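PDB 4M88: extracellular ligand-binding receptor from Verminephrobacter eiseniae, which probably binds an extracellular solute such as an amino acid between two lobes and delivers it to an ABC transporter, as in the leucine-binding protein family. Local coordinates for residues Glu62-Ala67 and Asp94-Val99; Val99-Val104 and Ala295-Glu300; Ser156-Val161 and Ile173-Val178; Ala213-Leu218 and Ala236-Val241. All coordinates share one frame; numbering follows the deposited sequence.

Contact 1: residues Glu62-Ala67 and Asp94-Val99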
loop_
_atom_site.group_PDB
_atom_site.type_symbol
_atom_site.label_atom_id
_atom_site.label_comp_id
_atom_site.label_asym_id
_atom_site.label_seq_id
_atom_site.Cartn_x
_atom_site.Cartn_y
_atom_site.Cartn_z
ATOM N N GLU A 62 16.047 9.335 12.189
ATOM C CA GLU A 62 17.410 9.687 11.791
ATOM C C GLU A 62 17.501 10.219 10.363
ATOM O O GLU A 62 18.218 11.184 10.091
ATOM C CB GLU A 62 18.329 8.471 11.930
ATOM C CG GLU A 62 18.543 8.015 13.358
ATOM C CD GLU A 62 19.354 6.732 13.439
ATOM O OE1 GLU A 62 19.883 6.295 12.392
ATOM O OE2 GLU A 62 19.459 6.163 14.549
ATOM N N GLN A 63 16.793 9.583 9.438
ATOM C CA GLN A 63 16.902 9.961 8.026
ATOM C C GLN A 63 16.122 11.211 7.631
ATOM O O GLN A 63 16.485 11.886 6.670
ATOM C CB GLN A 63 16.482 8.797 7.123
ATOM C CG GLN A 63 17.417 7.592 7.221
ATOM C CD GLN A 63 18.867 7.977 7.034
ATOM O OE1 GLN A 63 19.204 8.804 6.181
ATOM N NE2 GLN A 63 19.737 7.405 7.854
ATOM N N PHE A 64 15.049 11.511 8.349
ATOM C CA PHE A 64 14.186 12.615 7.957
ATOM C C PHE A 64 14.918 13.957 7.826
ATOM O O PHE A 64 14.826 14.588 6.773
ATOM C CB PHE A 64 12.952 12.724 8.866
ATOM C CG PHE A 64 11.969 13.782 8.435
ATOM C CD1 PHE A 64 10.990 13.500 7.498
ATOM C CD2 PHE A 64 12.024 15.065 8.982
ATOM C CE1 PHE A 64 10.076 14.477 7.101
ATOM C CE2 PHE A 64 11.118 16.041 8.604
ATOM C CZ PHE A 64 10.141 15.752 7.653
ATOM N N PRO A 65 15.656 14.389 8.871
ATOM C CA PRO A 65 16.313 15.692 8.703
ATOM C C PRO A 65 17.403 15.659 7.628
ATOM O O PRO A 65 17.614 16.663 6.940
ATOM C CB PRO A 65 16.923 15.961 10.092
ATOM C CG PRO A 65 17.008 14.626 10.750
ATOM C CD PRO A 65 15.815 13.878 10.244
ATOM N N LYS A 66 18.069 14.519 7.461
ATOM C CA LYS A 66 19.071 14.403 6.400
ATOM C C LYS A 66 18.405 14.550 5.038
ATOM O O LYS A 66 18.954 15.178 4.133
ATOM C CB LYS A 66 19.803 13.062 6.492
ATOM C CG LYS A 66 20.546 12.868 7.795
ATOM C CD LYS A 66 21.137 11.469 7.889
ATOM C CE LYS A 66 22.218 11.395 8.952
ATOM N NZ LYS A 66 22.804 10.028 9.046
ATOM N N ALA A 67 17.214 13.970 4.897
ATOM C CA ALA A 67 16.438 14.093 3.674
ATOM C C ALA A 67 16.015 15.547 3.470
ATOM O O ALA A 67 16.127 16.094 2.366
ATOM C CB ALA A 67 15.201 13.171 3.725
ATOM N N ASP A 94 5.183 19.263 11.008
ATOM C CA ASP A 94 4.591 20.546 11.413
ATOM C C ASP A 94 5.266 21.791 10.820
ATOM O O ASP A 94 4.593 22.738 10.405
ATOM C CB ASP A 94 4.546 20.665 12.935
ATOM C CG ASP A 94 3.429 19.843 13.546
ATOM O OD1 ASP A 94 2.764 19.079 12.813
ATOM O OD2 ASP A 94 3.229 19.952 14.767
ATOM N N THR A 95 6.594 21.802 10.782
ATOM C CA THR A 95 7.294 22.973 10.257
ATOM C C THR A 95 8.204 22.653 9.070
ATOM O O THR A 95 8.930 23.525 8.571
ATOM C CB THR A 95 8.109 23.678 11.355
ATOM O OG1 THR A 95 8.852 22.699 12.095
ATOM C CG2 THR A 95 7.179 24.423 12.310
ATOM N N ALA A 96 8.171 21.410 8.611
ATOM C CA ALA A 96 8.995 21.028 7.469
ATOM C C ALA A 96 8.308 21.398 6.155
ATOM O O ALA A 96 7.159 21.008 5.923
ATOM C CB ALA A 96 9.311 19.537 7.515
ATOM N N PRO A 97 9.008 22.163 5.294
ATOM C CA PRO A 97 8.449 22.545 3.991
ATOM C C PRO A 97 8.502 21.388 2.997
ATOM O O PRO A 97 9.336 21.350 2.087
ATOM C CB PRO A 97 9.365 23.685 3.534
ATOM C CG PRO A 97 10.690 23.407 4.218
ATOM C CD PRO A 97 10.305 22.817 5.558
ATOM N N VAL A 98 7.601 20.435 3.174
ATOM C CA VAL A 98 7.596 19.255 2.327
ATOM C C VAL A 98 6.182 18.699 2.283
ATOM O O VAL A 98 5.361 19.006 3.142
ATOM C CB VAL A 98 8.575 18.194 2.875
ATOM C CG1 VAL A 98 8.000 17.511 4.119
ATOM C CG2 VAL A 98 8.918 17.154 1.800
ATOM N N VAL A 99 5.881 17.908 1.262
ATOM C CA VAL A 99 4.642 17.159 1.262
ATOM C C VAL A 99 5.020 15.688 1.192
ATOM O O VAL A 99 6.052 15.324 0.594
ATOM C CB VAL A 99 3.745 17.554 0.086
ATOM C CG1 VAL A 99 4.456 17.344 -1.164
ATOM C CG2 VAL A 99 2.522 16.724 0.060
#
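Phe64 reaches from helix 57-68 to the loop leading into strand 99-101, where Ala96 and Val98 receive the outer end of its ring. First along this loop, the methyl of Ala96 sits at the ring's edge, close to its plane, with CB 3.9 Å from Phe64 CZ. The same CB is 4.1 Å from Phe64 CE2, so the methyl lies beside the CE2-CZ side of the ring. Phe64 brings that edge within range by setting CG anti to the backbone N (chi1 -175°), which sends the ring outward from the helix. Pro97 then forms the centre of an inverse gamma turn, closed by a weak bond from Val98 N to Ala96 O of 2.8 Å; Lys117 also donates to this carbonyl oxygen. The setting is the first lobe of a type I periplasmic binding fold, an alpha/beta sandwich in which helix 57-68 covers the parallel sheet and the loop 94-98 leads into strand 99-101, which lies next to strand 74-76 in that sheet. Beyond the turn Val98 points back to the helix, and its CG1 lies 4.5 Å from Phe64 CZ, approaching the ring obliquely. Leu75, Leu92 and Leu93 touch Phe64 as well, and Met68, one turn along the helix, touches both Ala96 and Val98. With Val99 the strand begins, and its side chain turns to Leu315 and Leu319 of helix 312-321.

Contact 2: residues Val99-Val104 and Ala295-Glu300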
loop_
_atom_site.group_PDB
_atom_site.type_symbol
_atom_site.label_atom_id
_atom_site.label_comp_id
_atom_site.label_asym_id
_atom_site.label_seq_id
_atom_site.Cartn_x
_atom_site.Cartn_y
_atom_site.Cartn_z
ATOM N N VAL A 99 5.881 17.908 1.262
ATOM C CA VAL A 99 4.642 17.159 1.262
ATOM C C VAL A 99 5.020 15.688 1.192
ATOM O O VAL A 99 6.052 15.324 0.594
ATOM C CB VAL A 99 3.745 17.554 0.086
ATOM C CG1 VAL A 99 4.456 17.344 -1.164
ATOM C CG2 VAL A 99 2.522 16.724 0.060
ATOM N N VAL A 100 4.231 14.848 1.852
ATOM C CA VAL A 100 4.472 13.410 1.814
ATOM C C VAL A 100 3.362 12.808 0.977
ATOM O O VAL A 100 2.187 13.012 1.265
ATOM C CB VAL A 100 4.446 12.772 3.217
ATOM C CG1 VAL A 100 4.725 11.277 3.108
ATOM C CG2 VAL A 100 5.481 13.425 4.128
ATOM N N VAL A 101 3.734 12.113 -0.088
ATOM C CA VAL A 101 2.744 11.621 -1.038
ATOM C C VAL A 101 2.683 10.112 -0.951
ATOM O O VAL A 101 3.637 9.414 -1.320
ATOM C CB VAL A 101 3.033 12.081 -2.475
ATOM C CG1 VAL A 101 2.036 11.459 -3.449
ATOM C CG2 VAL A 101 2.977 13.601 -2.559
ATOM N N ASN A 102 1.551 9.645 -0.433
ATOM C CA ASN A 102 1.282 8.237 -0.147
ATOM C C ASN A 102 1.999 7.741 1.104
ATOM O O ASN A 102 3.019 8.301 1.531
ATOM C CB ASN A 102 1.560 7.322 -1.347
ATOM C CG ASN A 102 0.713 6.054 -1.313
ATOM O OD1 ASN A 102 -0.487 6.108 -1.012
ATOM N ND2 ASN A 102 1.335 4.909 -1.588
ATOM N N GLY A 103 1.438 6.697 1.695
ATOM C CA GLY A 103 2.012 6.059 2.864
ATOM C C GLY A 103 1.548 4.619 2.845
ATOM O O GLY A 103 0.400 4.339 2.473
ATOM N N VAL A 104 2.452 3.709 3.198
ATOM C CA VAL A 104 2.140 2.287 3.312
ATOM C C VAL A 104 2.571 1.842 4.700
ATOM O O VAL A 104 3.725 2.033 5.072
ATOM C CB VAL A 104 2.948 1.467 2.298
ATOM C CG1 VAL A 104 2.674 -0.037 2.459
ATOM C CG2 VAL A 104 2.654 1.935 0.890
ATOM N N ALA A 295 4.617 8.674 -7.515
ATOM C CA ALA A 295 5.499 9.624 -8.184
ATOM C C ALA A 295 4.748 10.376 -9.278
ATOM O O ALA A 295 4.910 11.587 -9.432
ATOM C CB ALA A 295 6.728 8.911 -8.753
ATOM N N ARG A 296 3.917 9.674 -10.041
ATOM C CA ARG A 296 3.191 10.332 -11.115
ATOM C C ARG A 296 2.187 11.375 -10.605
ATOM O O ARG A 296 1.923 12.372 -11.269
ATOM C CB ARG A 296 2.484 9.314 -12.005
ATOM C CG ARG A 296 1.812 9.965 -13.196
ATOM C CD ARG A 296 1.538 8.971 -14.306
ATOM N NE ARG A 296 0.752 9.592 -15.361
ATOM C CZ ARG A 296 0.270 8.935 -16.408
ATOM N NH1 ARG A 296 0.510 7.632 -16.533
ATOM N NH2 ARG A 296 -0.456 9.581 -17.317
ATOM N N THR A 297 1.633 11.145 -9.420
ATOM C CA THR A 297 0.751 12.132 -8.788
ATOM C C THR A 297 1.484 13.453 -8.586
ATOM O O THR A 297 0.947 14.526 -8.886
ATOM C CB THR A 297 0.278 11.610 -7.435
ATOM O OG1 THR A 297 -0.555 10.476 -7.667
ATOM C CG2 THR A 297 -0.510 12.669 -6.678
ATOM N N VAL A 298 2.714 13.373 -8.094
ATOM C CA VAL A 298 3.530 14.567 -7.947
ATOM C C VAL A 298 3.778 15.224 -9.300
ATOM O O VAL A 298 3.639 16.437 -9.438
ATOM C CB VAL A 298 4.861 14.265 -7.260
ATOM C CG1 VAL A 298 5.764 15.479 -7.325
ATOM C CG2 VAL A 298 4.626 13.852 -5.810
ATOM N N GLY A 299 4.127 14.413 -10.295
ATOM C CA GLY A 299 4.367 14.907 -11.642
ATOM C C GLY A 299 3.152 15.590 -12.233
ATOM O O GLY A 299 3.249 16.685 -12.796
ATOM N N GLU A 300 1.991 14.953 -12.121
ATOM C CA GLU A 300 0.784 15.547 -12.693
ATOM C C GLU A 300 0.388 16.839 -11.979
ATOM O O GLU A 300 -0.086 17.782 -12.613
ATOM C CB GLU A 300 -0.383 14.552 -12.723
ATOM C CG GLU A 300 -0.123 13.279 -13.548
ATOM C CD GLU A 300 0.056 13.525 -15.046
ATOM O OE1 GLU A 300 -0.276 14.629 -15.537
ATOM O OE2 GLU A 300 0.524 12.592 -15.743
#
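Val101 meets Val298 of helix 286-303 at the heart of this buried contact, methyl against methyl. The last residue of strand 99-101, it points to the helix: its CG2 lies 3.7 Å from Val298 CG2, the two side chains crossing obliquely. Each valine places this methyl beside its own backbone N, anti to the carbonyl carbon, with CG1 anti to N (chi1 176° in Val101, 171° in Val298). The other branch of Val101 faces Thr297, CG1 to CG2 at 4.3 Å; the threonine hydroxyl is bonded to the carbonyl of Leu293 within the helix, which leaves its methyl for the strand. After the strand ends, Asn102 is hydrogen-bonded to Glu290 of the same helix. The far flank of the helix carries Arg296, whose NE makes a salt bridge of 3.0 Å to Glu300 OE2; this oxygen lies near the guanidinium plane and accepts through its anti lone pair, with an N-H...O angle of 161°. Helix 286-303 packs on strand 99-101, between strands 74-76 and 118-119 of the parallel sheet, with helix 312-321 beside it at Val298 and helix 18-37 meeting Ala295 and Arg296.

Contact 3: residues Ser156-Val161 and Ile173-Val178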
loop_
_atom_site.group_PDB
_atom_site.type_symbol
_atom_site.label_atom_id
_atom_site.label_comp_id
_atom_site.label_asym_id
_atom_site.label_seq_id
_atom_site.Cartn_x
_atom_site.Cartn_y
_atom_site.Cartn_z
ATOM N N SER A 156 -4.950 -1.752 15.082
ATOM C CA SER A 156 -5.818 -0.783 14.416
ATOM C C SER A 156 -6.686 -1.499 13.395
ATOM O O SER A 156 -7.887 -1.253 13.318
ATOM C CB SER A 156 -5.001 0.320 13.727
ATOM O OG SER A 156 -5.828 1.150 12.920
ATOM N N GLY A 157 -6.068 -2.379 12.609
ATOM C CA GLY A 157 -6.809 -3.190 11.656
ATOM C C GLY A 157 -7.861 -4.044 12.345
ATOM O O GLY A 157 -8.999 -4.128 11.891
HETATM N N MSE A 158 -7.489 -4.666 13.459
HETATM C CA MSE A 158 -8.414 -5.550 14.162
HETATM C C MSE A 158 -9.626 -4.769 14.662
HETATM O O MSE A 158 -10.762 -5.235 14.571
HETATM C CB MSE A 158 -7.704 -6.236 15.332
HETATM C CG MSE A 158 -8.554 -7.270 16.033
HETATM SE SE MSE A 158 -8.933 -8.763 14.829
HETATM C CE MSE A 158 -10.859 -8.808 15.046
ATOM N N ALA A 159 -9.391 -3.571 15.186
ATOM C CA ALA A 159 -10.496 -2.738 15.661
ATOM C C ALA A 159 -11.406 -2.350 14.502
ATOM O O ALA A 159 -12.624 -2.274 14.663
ATOM C CB ALA A 159 -9.973 -1.482 16.367
ATOM N N VAL A 160 -10.813 -2.094 13.338
ATOM C CA VAL A 160 -11.601 -1.751 12.159
ATOM C C VAL A 160 -12.472 -2.928 11.726
ATOM O O VAL A 160 -13.647 -2.744 11.391
ATOM C CB VAL A 160 -10.698 -1.259 10.999
ATOM C CG1 VAL A 160 -11.472 -1.192 9.701
ATOM C CG2 VAL A 160 -10.125 0.112 11.340
ATOM N N VAL A 161 -11.907 -4.135 11.742
ATOM C CA VAL A 161 -12.680 -5.332 11.414
ATOM C C VAL A 161 -13.858 -5.474 12.368
ATOM O O VAL A 161 -14.977 -5.737 11.940
ATOM C CB VAL A 161 -11.834 -6.637 11.431
ATOM C CG1 VAL A 161 -12.686 -7.800 10.954
ATOM C CG2 VAL A 161 -10.625 -6.509 10.521
ATOM N N ILE A 173 -22.507 -11.292 11.595
ATOM C CA ILE A 173 -21.386 -12.198 11.384
ATOM C C ILE A 173 -20.683 -12.368 12.714
ATOM O O ILE A 173 -20.410 -11.380 13.404
ATOM C CB ILE A 173 -20.361 -11.621 10.398
ATOM C CG1 ILE A 173 -20.975 -11.466 9.011
ATOM C CG2 ILE A 173 -19.130 -12.527 10.302
ATOM C CD1 ILE A 173 -20.030 -10.821 8.044
ATOM N N GLU A 174 -20.389 -13.611 13.084
ATOM C CA GLU A 174 -19.594 -13.846 14.278
ATOM C C GLU A 174 -18.137 -13.666 13.915
ATOM O O GLU A 174 -17.672 -14.209 12.910
ATOM C CB GLU A 174 -19.819 -15.251 14.835
ATOM C CG GLU A 174 -18.951 -15.556 16.046
ATOM C CD GLU A 174 -19.093 -16.988 16.529
ATOM O OE1 GLU A 174 -19.900 -17.738 15.939
ATOM O OE2 GLU A 174 -18.391 -17.358 17.496
ATOM N N LEU A 175 -17.414 -12.899 14.721
ATOM C CA LEU A 175 -16.017 -12.616 14.417
ATOM C C LEU A 175 -15.084 -13.087 15.529
ATOM O O LEU A 175 -15.325 -12.801 16.697
ATOM C CB LEU A 175 -15.835 -11.111 14.188
ATOM C CG LEU A 175 -14.394 -10.617 14.043
ATOM C CD1 LEU A 175 -13.793 -11.080 12.717
ATOM C CD2 LEU A 175 -14.344 -9.100 14.166
ATOM N N ASN A 176 -14.023 -13.807 15.173
ATOM C CA ASN A 176 -12.979 -14.127 16.140
ATOM C C ASN A 176 -11.660 -13.549 15.670
ATOM O O ASN A 176 -11.336 -13.641 14.494
ATOM C CB ASN A 176 -12.836 -15.638 16.316
ATOM C CG ASN A 176 -14.031 -16.253 17.002
ATOM O OD1 ASN A 176 -14.645 -15.638 17.872
ATOM N ND2 ASN A 176 -14.373 -17.472 16.614
ATOM N N GLY A 177 -10.902 -12.945 16.574
ATOM C CA GLY A 177 -9.636 -12.349 16.170
ATOM C C GLY A 177 -8.499 -12.957 16.951
ATOM O O GLY A 177 -8.535 -12.992 18.185
ATOM N N VAL A 178 -7.495 -13.439 16.233
ATOM C CA VAL A 178 -6.369 -14.128 16.853
ATOM C C VAL A 178 -5.091 -13.342 16.617
ATOM O O VAL A 178 -4.686 -13.130 15.480
ATOM C CB VAL A 178 -6.221 -15.542 16.295
ATOM C CG1 VAL A 178 -5.011 -16.222 16.896
ATOM C CG2 VAL A 178 -7.481 -16.354 16.596
#
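Leu175 and Met158, modelled as selenomethionine, reach toward each other tip to tip, with Met158 CE 3.6 Å from Leu175 CD2. Met158 starts with CG anti to its backbone N (chi1 -174°), then bends at chi2 and again at chi3, curling its end over the strand; Gly177, without a side chain, lets SE sit over its CA at 3.9 Å. Val161 of helix 152-166 crosses Leu175 at about a right angle, its CG1 3.8 Å from Leu175 CD2 and 3.9 Å from Leu175 CD1. In Leu175, CG anti to the backbone N (chi1 172°) carries CD2 between Met158 CE and Val161 CG1, with CD1 on the Val161 side alone. An alanine at Leu175 would probably leave Val161 CG1 without its partner, and Met158 CE with only Gly177 of this strand, opening a gap between helix and strand. Helix and strand run antiparallel (172°), 10.0 Å apart, as the helix and second strand of the beta-alpha-beta unit built on strand 143-149, whose Thr146 touches both Met158 and Leu175. Between these segments the contact is apolar, without a hydrogen bond, so it depends on shape and exclusion of water rather than on direction.

Contact 4: residues Ala213-Leu218 and Ala236-Val241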
loop_
_atom_site.group_PDB
_atom_site.type_symbol
_atom_site.label_atom_id
_atom_site.label_comp_id
_atom_site.label_asym_id
_atom_site.label_seq_id
_atom_site.Cartn_x
_atom_site.Cartn_y
_atom_site.Cartn_z
ATOM N N ALA A 213 3.787 -15.357 5.584
ATOM C CA ALA A 213 4.028 -16.371 6.605
ATOM C C ALA A 213 2.720 -16.869 7.205
ATOM O O ALA A 213 2.598 -18.056 7.513
ATOM C CB ALA A 213 4.927 -15.833 7.690
ATOM N N GLY A 214 1.744 -15.965 7.368
ATOM C CA GLY A 214 0.466 -16.325 7.955
ATOM C C GLY A 214 -0.336 -17.229 7.041
ATOM O O GLY A 214 -0.960 -18.191 7.491
ATOM N N ILE A 215 -0.321 -16.924 5.754
ATOM C CA ILE A 215 -0.979 -17.793 4.789
ATOM C C ILE A 215 -0.365 -19.186 4.839
ATOM O O ILE A 215 -1.082 -20.184 4.884
ATOM C CB ILE A 215 -0.887 -17.231 3.365
ATOM C CG1 ILE A 215 -1.686 -15.933 3.255
ATOM C CG2 ILE A 215 -1.404 -18.255 2.358
ATOM C CD1 ILE A 215 -1.500 -15.199 1.922
ATOM N N ALA A 216 0.961 -19.263 4.840
ATOM C CA ALA A 216 1.616 -20.566 4.818
ATOM C C ALA A 216 1.274 -21.351 6.074
ATOM O O ALA A 216 1.032 -22.557 6.009
ATOM C CB ALA A 216 3.110 -20.415 4.673
ATOM N N ALA A 217 1.252 -20.664 7.214
ATOM C CA ALA A 217 0.944 -21.314 8.482
ATOM C C ALA A 217 -0.492 -21.831 8.503
ATOM O O ALA A 217 -0.756 -22.943 8.983
ATOM C CB ALA A 217 1.183 -20.360 9.636
ATOM N N LEU A 218 -1.418 -21.020 7.998
ATOM C CA LEU A 218 -2.813 -21.439 7.911
ATOM C C LEU A 218 -2.981 -22.674 7.010
ATOM O O LEU A 218 -3.631 -23.640 7.407
ATOM C CB LEU A 218 -3.708 -20.281 7.456
ATOM C CG LEU A 218 -3.924 -19.156 8.472
ATOM C CD1 LEU A 218 -4.538 -17.932 7.803
ATOM C CD2 LEU A 218 -4.804 -19.623 9.648
ATOM N N ALA A 236 2.155 -13.590 -6.824
ATOM C CA ALA A 236 3.409 -14.284 -7.090
ATOM C C ALA A 236 4.124 -14.674 -5.794
ATOM O O ALA A 236 4.700 -15.757 -5.708
ATOM C CB ALA A 236 4.319 -13.417 -7.957
ATOM N N GLN A 237 4.120 -13.775 -4.807
ATOM C CA GLN A 237 4.807 -14.025 -3.536
ATOM C C GLN A 237 4.132 -15.171 -2.800
ATOM O O GLN A 237 4.792 -15.980 -2.132
ATOM C CB GLN A 237 4.812 -12.775 -2.643
ATOM C CG GLN A 237 5.695 -11.634 -3.149
ATOM C CD GLN A 237 5.557 -10.357 -2.322
ATOM O OE1 GLN A 237 4.456 -9.991 -1.883
ATOM N NE2 GLN A 237 6.679 -9.669 -2.106
ATOM N N ILE A 238 2.808 -15.233 -2.920
ATOM C CA ILE A 238 2.042 -16.292 -2.264
ATOM C C ILE A 238 2.308 -17.646 -2.933
ATOM O O ILE A 238 2.563 -18.634 -2.252
ATOM C CB ILE A 238 0.540 -15.964 -2.235
ATOM C CG1 ILE A 238 0.314 -14.624 -1.528
ATOM C CG2 ILE A 238 -0.242 -17.094 -1.554
ATOM C CD1 ILE A 238 -1.121 -14.107 -1.648
ATOM N N VAL A 239 2.306 -17.683 -4.268
ATOM C CA VAL A 239 2.571 -18.924 -4.998
ATOM C C VAL A 239 4.001 -19.441 -4.784
ATOM O O VAL A 239 4.234 -20.650 -4.714
ATOM C CB VAL A 239 2.274 -18.762 -6.504
ATOM C CG1 VAL A 239 2.633 -20.038 -7.268
ATOM C CG2 VAL A 239 0.813 -18.408 -6.707
ATOM N N LYS A 240 4.951 -18.519 -4.664
ATOM C CA LYS A 240 6.342 -18.873 -4.391
ATOM C C LYS A 240 6.437 -19.766 -3.153
ATOM O O LYS A 240 7.200 -20.737 -3.127
ATOM C CB LYS A 240 7.176 -17.594 -4.185
ATOM C CG LYS A 240 8.676 -17.825 -4.220
ATOM C CD LYS A 240 9.099 -18.238 -5.620
ATOM C CE LYS A 240 10.408 -19.012 -5.626
ATOM N NZ LYS A 240 10.633 -19.677 -6.943
ATOM N N VAL A 241 5.632 -19.450 -2.141
ATOM C CA VAL A 241 5.717 -20.145 -0.859
ATOM C C VAL A 241 4.810 -21.379 -0.764
ATOM O O VAL A 241 5.288 -22.468 -0.443
ATOM C CB VAL A 241 5.465 -19.181 0.325
ATOM C CG1 VAL A 241 5.615 -19.921 1.649
ATOM C CG2 VAL A 241 6.442 -18.015 0.266
#
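Ile215 and Ile238 bury the most surface here, and their meeting joins helix 208-220 to helix 235-247. The terminal methyl of Ile215 does nearly all the touching: CD1 lies 3.8 Å from Ile238 CD1 and 3.9 Å from Ile238 CG1, with Ile238 CG2 a little further at 4.2 Å. The two side chains cross at about a right angle, so one methyl lies across the extended arm of the other rather than running beside it. Both isoleucines carry CG1 on the side of the backbone N, anti to the carbonyl carbon, and extend onward to CD1 (chi2 172° in Ile215, 171° in Ile238), which gives each an outstretched reach. These helices follow one another in the second alpha/beta lobe, separated by strand 227-229 of the mixed sheet; Ile215 also rests on Leu227 and Val229 of that strand, so it fills the space between sheet and neighbouring helix. Val241, one turn after Ile238, closes the more exposed side: its CG1, anti to the backbone N, lies 4.0 Å from the methyl CB of Ala216. The small side chain of Ala216 is consistent with the closer approach here, with the CA atoms of Ala216 and Val241 7.0 Å apart against 7.8 Å for the CA atoms of Ile215 and Ile238. Ala216 also touches Val242, while Ile238 leans on Val233 and Ala247.

The four contacts divide between the two lobes of the fold. Contacts 1 and 2, centres 15 Å apart, have segments that overlap at Val99, contact 1 using the loop before strand 99-101 and contact 2 the strand itself. Contacts 3 and 4, centres 21 Å apart, lie in the lobe built on the mixed sheet, contact 3 on its edge strand 174-180 and contact 4 between two helices that flank it. The centre of contact 2 lies 31 Å from that of contact 3 and 30 Å from that of contact 4. Contact 1 closes first; contacts 3 and 4 follow in turn, both between the two segments of contact 2, whose helix returns to the first lobe, consistent with a two-lobed binding protein.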